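Local coordinates for cutinase-like protein (Cryptococcus sp., PDB 2CZQ) that probably hydrolyses carboxylic esters, as a cutinase-like enzyme with the alpha/beta hydrolase fold, at residues Tyr9-Thr14 / Thr29-Ile34; Thr42-Val47 / Ile64-Ser69. All coordinates share one frame; numbering follows the deposited sequence. Where two conformers were deposited one is given.

How the contacts relate
Contacts 1 and 2 lie on the two faces of one parallel sheet, with centres about 12 Å apart. Contact 1 packs helix 28-37 on strand 9-14. Contact 2 packs helix 57-73 against strand 41-45, the neighbour of strand 9-14 and an outermost strand of the sheet. Along the chain contact 1 closes before contact 2 opens, and strand 41-45 follows helix 28-37 directly. The two strands are tied by backbone bonds such as L11 N to T42 O, and T14 OG1 lies 2.7 Å from T46 OG1, a probable hydrogen bond. The sheet edge of this alpha/beta hydrolase is therefore covered by a helix on each face; contact 1 is buried and contact 2 lies at the surface.

Contact 1. Residues Tyr9-Thr14 / Thr29-Ile34; sequences YVLINT and TMNSQI
L11 points from strand 9-14 at helix 28-37 and meets N31 and I34, inside the beta-alpha-beta unit that strand 41-45 completes. Helix and strand run almost exactly antiparallel, at 179°, with their axes 10.7 Å apart. L11 and N31 approach from opposite directions. The CD1 methyl of L11 does the touching, 3.4 Å from N31 OD1. That amide is polar but buried, and its bonds go to other parts of the protein: OD1 accepts from Q82 and ND2 donates to Q23. The same L11 CD1 lies 3.9 Å from I34 CG2, so one methyl packs on two helix residues a turn apart. In I34 the CG2 branch lies opposite the backbone N, which puts this methyl against Y9 and L11. I34 CG2 also meets the Y9 ring, 3.9 Å from Y9 CE2. Y9 takes chi1 66°, which sets CG between the backbone N and the carbonyl carbon. The ring extends beside L11, whose CG lies at the ring edge, in its plane. The phenol group is hydrogen-bonded to the backbone O of L38, just past the C-terminal end of helix 28-37. Y9 OH also comes within 3.3 Å of I34 O, without a hydrogen bond between them.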
# COMPACT_ATOMS: atom_id res chain seq x y z
N TYR A 9 -11.10 10.72 5.67
CA TYR A 9 -10.19 9.61 5.45
C TYR A 9 -8.77 10.11 5.24
O TYR A 9 -8.54 11.26 4.89
CB TYR A 9 -10.65 8.74 4.27
CG TYR A 9 -10.58 9.46 2.94
CD1 TYR A 9 -11.66 10.22 2.49
CD2 TYR A 9 -9.43 9.41 2.16
CE1 TYR A 9 -11.59 10.89 1.28
CE2 TYR A 9 -9.35 10.08 0.96
CZ TYR A 9 -10.43 10.82 0.52
OH TYR A 9 -10.33 11.49 -0.67
N VAL A 10 -7.82 9.20 5.47
CA VAL A 10 -6.41 9.50 5.29
C VAL A 10 -5.80 8.42 4.39
O VAL A 10 -6.01 7.22 4.62
CB VAL A 10 -5.65 9.54 6.63
CG1 VAL A 10 -4.24 10.06 6.42
CG2 VAL A 10 -6.38 10.41 7.64
N LEU A 11 -5.07 8.88 3.39
CA LEU A 11 -4.27 8.02 2.53
C LEU A 11 -2.86 8.06 3.10
O LEU A 11 -2.13 9.03 2.90
CB LEU A 11 -4.31 8.53 1.08
CG LEU A 11 -5.71 8.78 0.50
CD1 LEU A 11 -5.63 9.40 -0.88
CD2 LEU A 11 -6.54 7.50 0.46
N ILE A 12 -2.52 7.03 3.86
CA ILE A 12 -1.21 6.94 4.48
C ILE A 12 -0.32 6.22 3.49
O ILE A 12 -0.57 5.07 3.15
CB ILE A 12 -1.28 6.15 5.81
CG1 ILE A 12 -2.10 6.91 6.86
CG2 ILE A 12 0.14 5.83 6.33
CD1 ILE A 12 -2.37 6.13 8.14
N ASN A 13 0.72 6.91 3.01
CA ASN A 13 1.61 6.31 2.03
C ASN A 13 3.05 6.30 2.52
O ASN A 13 3.55 7.30 3.04
CB ASN A 13 1.48 6.98 0.65
CG ASN A 13 2.15 8.34 0.58
OD1 ASN A 13 3.25 8.46 0.03
ND2 ASN A 13 1.50 9.36 1.14
N THR A 14 3.69 5.15 2.34
CA THR A 14 5.06 4.94 2.76
C THR A 14 5.91 4.70 1.51
O THR A 14 5.63 3.81 0.70
CB THR A 14 5.15 3.77 3.73
OG1 THR A 14 4.22 3.98 4.80
CG2 THR A 14 6.52 3.72 4.41
N THR A 29 -0.34 10.23 -8.61
CA THR A 29 -1.46 10.35 -9.52
C THR A 29 -2.74 9.80 -8.91
O THR A 29 -3.75 10.51 -8.86
CB THR A 29 -1.14 9.70 -10.86
OG1 THR A 29 -0.13 10.50 -11.49
CG2 THR A 29 -2.33 9.75 -11.81
N MET A 30 -2.71 8.57 -8.42
CA MET A 30 -3.93 8.00 -7.87
C MET A 30 -4.46 8.84 -6.72
O MET A 30 -5.67 9.00 -6.57
CB MET A 30 -3.75 6.54 -7.45
CG MET A 30 -2.85 6.30 -6.24
SD MET A 30 -2.62 4.55 -5.88
CE MET A 30 -1.53 4.06 -7.23
N ASN A 31 -3.56 9.40 -5.91
CA ASN A 31 -4.02 10.18 -4.76
C ASN A 31 -4.64 11.52 -5.16
O ASN A 31 -5.57 11.98 -4.51
CB ASN A 31 -2.93 10.33 -3.72
CG ASN A 31 -2.68 9.04 -2.99
OD1 ASN A 31 -3.43 8.08 -3.14
ND2 ASN A 31 -1.64 9.01 -2.17
N SER A 32 -4.13 12.12 -6.23
CA SER A 32 -4.80 13.27 -6.81
C SER A 32 -6.22 12.90 -7.27
O SER A 32 -7.16 13.67 -7.10
CB SER A 32 -3.97 13.90 -7.94
OG SER A 32 -4.03 13.13 -9.12
N GLN A 33 -6.38 11.70 -7.83
CA GLN A 33 -7.69 11.23 -8.28
C GLN A 33 -8.63 10.94 -7.11
O GLN A 33 -9.81 11.31 -7.15
CB GLN A 33 -7.55 9.98 -9.14
CG GLN A 33 -6.79 10.17 -10.44
CD GLN A 33 -6.82 8.90 -11.24
OE1 GLN A 33 -7.70 8.72 -12.09
NE2 GLN A 33 -5.89 8.01 -10.97
N ILE A 34 -8.12 10.27 -6.09
CA ILE A 34 -8.95 9.88 -4.95
C ILE A 34 -9.45 11.12 -4.21
O ILE A 34 -10.64 11.24 -3.93
CB ILE A 34 -8.17 8.96 -3.97
CG1 ILE A 34 -7.78 7.64 -4.64
CG2 ILE A 34 -8.98 8.71 -2.70
CD1 ILE A 34 -6.54 7.00 -4.02

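Contact 2. Residues Thr42-Val47 / Ile64-Ser69; sequences TIYNTV and IRRINS. With CIT (citric acid), chain C.
Y44 and R66 both carry CG anti to the backbone N, with chi1 at 179° and -177°, and this brings the two side chains across each other obliquely. R66 then bends at chi2 (64°), which lays its aliphatic part over one face of the Y44 ring. R66 CD stands 3.9 Å from the centroid of the Y44 ring, almost on the ring normal, in a CH-pi contact. R66 CG is 3.7 Å from Y44 CD2. The R66 guanidinium is not stacked on the ring. Its plane is steeply inclined to the ring, and Y44 CD1 lies at its edge. That edge holds a citrate, probably from the crystallisation liquor. R66 NE donates to citrate O1 at 2.9 Å, and R66 NH2 donates to citrate O2 at 2.7 Å. R66 alone gives the carboxylate two bonds, with citrate C1 in the guanidinium plane. T42 OG1 adds a third, to citrate O2, also at 2.7 Å. R65 reaches the other end of the ring through bends at chi2 and chi3. In the conformer given, the R65 guanidinium has Y44 OH over one face, with OH 2.9 Å from R65 NH2, at an angle too poor for a hydrogen bond. D62 accepts a hydrogen bond from Y44 OH and, in this conformer, forms a salt bridge with R65. V10 of strand 9-14 packs on both Y44 and R66. This is surface packing of helix 57-73 on the outermost strand 41-45 of an alpha/beta hydrolase sheet.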
# COMPACT_ATOMS: atom_id res chain seq x y z
N THR A 42 -7.07 13.50 3.28
CA THR A 42 -5.72 14.03 3.33
C THR A 42 -4.74 12.92 2.99
O THR A 42 -5.07 11.72 3.08
CB THR A 42 -5.36 14.63 4.70
OG1 THR A 42 -5.58 13.64 5.72
CG2 THR A 42 -6.25 15.83 5.07
N ILE A 43 -3.54 13.33 2.61
CA ILE A 43 -2.46 12.42 2.24
C ILE A 43 -1.37 12.57 3.30
O ILE A 43 -0.78 13.64 3.45
CB ILE A 43 -1.92 12.78 0.84
CG1 ILE A 43 -3.02 12.66 -0.22
CG2 ILE A 43 -0.72 11.90 0.50
CD1 ILE A 43 -2.69 13.36 -1.53
N TYR A 44 -1.11 11.48 4.03
CA TYR A 44 -0.09 11.47 5.07
C TYR A 44 1.11 10.68 4.59
O TYR A 44 0.97 9.50 4.24
CB TYR A 44 -0.61 10.87 6.38
CG TYR A 44 0.48 10.86 7.43
CD1 TYR A 44 0.89 12.05 8.03
CD2 TYR A 44 1.16 9.69 7.76
CE1 TYR A 44 1.91 12.07 8.95
CE2 TYR A 44 2.19 9.69 8.69
CZ TYR A 44 2.55 10.89 9.29
OH TYR A 44 3.56 10.96 10.22
N ASN A 45 2.27 11.32 4.60
CA ASN A 45 3.51 10.69 4.16
C ASN A 45 4.29 10.17 5.35
O ASN A 45 4.80 10.94 6.17
CB ASN A 45 4.37 11.67 3.37
CG ASN A 45 3.57 12.46 2.35
OD1 ASN A 45 2.78 11.89 1.58
ND2 ASN A 45 3.77 13.77 2.33
N THR A 46 4.38 8.85 5.46
CA THR A 46 5.07 8.23 6.58
C THR A 46 6.47 8.80 6.75
O THR A 46 7.22 8.93 5.78
CB THR A 46 5.14 6.74 6.32
OG1 THR A 46 3.80 6.25 6.23
CG2 THR A 46 5.79 5.98 7.48
N VAL A 47 6.81 9.15 7.99
CA VAL A 47 8.11 9.73 8.29
C VAL A 47 9.08 8.63 8.72
O VAL A 47 8.88 7.98 9.75
CB VAL A 47 8.02 10.82 9.37
CG1 VAL A 47 9.40 11.38 9.67
CG2 VAL A 47 7.08 11.93 8.92
N ILE A 64 1.42 3.26 12.12
CA ILE A 64 0.55 2.89 13.22
C ILE A 64 0.25 4.10 14.10
O ILE A 64 -0.89 4.29 14.54
CB ILE A 64 1.13 1.70 14.01
CG1 ILE A 64 1.15 0.45 13.11
CG2 ILE A 64 0.34 1.46 15.28
CD1 ILE A 64 1.88 -0.74 13.69
N ARG A 65 1.26 4.94 14.33
CA ARG A 65 1.08 6.19 15.06
C ARG A 65 -0.02 7.05 14.42
O ARG A 65 -0.91 7.55 15.12
CB ARG A 65 2.39 6.97 15.15
CG ARG A 65 2.27 8.38 15.73
CD ARG A 65 3.28 9.36 15.15
NE ARG A 65 2.66 10.40 14.34
CZ ARG A 65 2.27 10.26 13.07
NH1 ARG A 65 2.41 9.11 12.44
NH2 ARG A 65 1.72 11.29 12.44
N ARG A 66 0.04 7.22 13.10
CA ARG A 66 -0.96 8.03 12.41
C ARG A 66 -2.35 7.42 12.52
O ARG A 66 -3.33 8.14 12.73
CB ARG A 66 -0.58 8.27 10.94
CG ARG A 66 -1.54 9.18 10.19
CD ARG A 66 -1.58 10.58 10.75
NE ARG A 66 -2.54 11.48 10.11
CZ ARG A 66 -3.83 11.55 10.42
NH1 ARG A 66 -4.36 10.75 11.33
NH2 ARG A 66 -4.60 12.45 9.81
N ILE A 67 -2.44 6.10 12.37
CA ILE A 67 -3.72 5.41 12.50
C ILE A 67 -4.33 5.68 13.88
O ILE A 67 -5.49 6.07 14.00
CB ILE A 67 -3.55 3.89 12.28
CG1 ILE A 67 -3.24 3.60 10.81
CG2 ILE A 67 -4.80 3.13 12.74
CD1 ILE A 67 -2.80 2.17 10.56
N ASN A 68 -3.53 5.46 14.92
CA ASN A 68 -4.03 5.59 16.28
C ASN A 68 -4.34 7.03 16.66
O ASN A 68 -5.34 7.29 17.33
CB ASN A 68 -3.08 4.92 17.27
CG ASN A 68 -3.09 3.40 17.15
OD1 ASN A 68 -4.08 2.80 16.74
ND2 ASN A 68 -1.98 2.78 17.51
N SER A 69 -3.51 7.97 16.22
CA SER A 69 -3.77 9.38 16.51
C SER A 69 -5.06 9.85 15.85
O SER A 69 -5.84 10.59 16.46
CB SER A 69 -2.61 10.26 16.02
OG SER A 69 -1.43 10.02 16.75
C1 CIT C . -2.42 14.03 7.62
O1 CIT C . -1.76 13.84 8.67
O2 CIT C . -3.61 13.65 7.55
C2 CIT C . -1.77 14.68 6.42
C3 CIT C . -1.24 16.08 6.71
O7 CIT C . -2.33 16.90 7.21
C4 CIT C . -0.71 16.69 5.41
C5 CIT C . -0.63 18.20 5.42
O3 CIT C . -0.78 18.87 6.47
O4 CIT C . -0.40 18.82 4.35
C6 CIT C . -0.10 16.02 7.72
O5 CIT C . 0.96 15.40 7.46
O6 CIT C . -0.21 16.59 8.84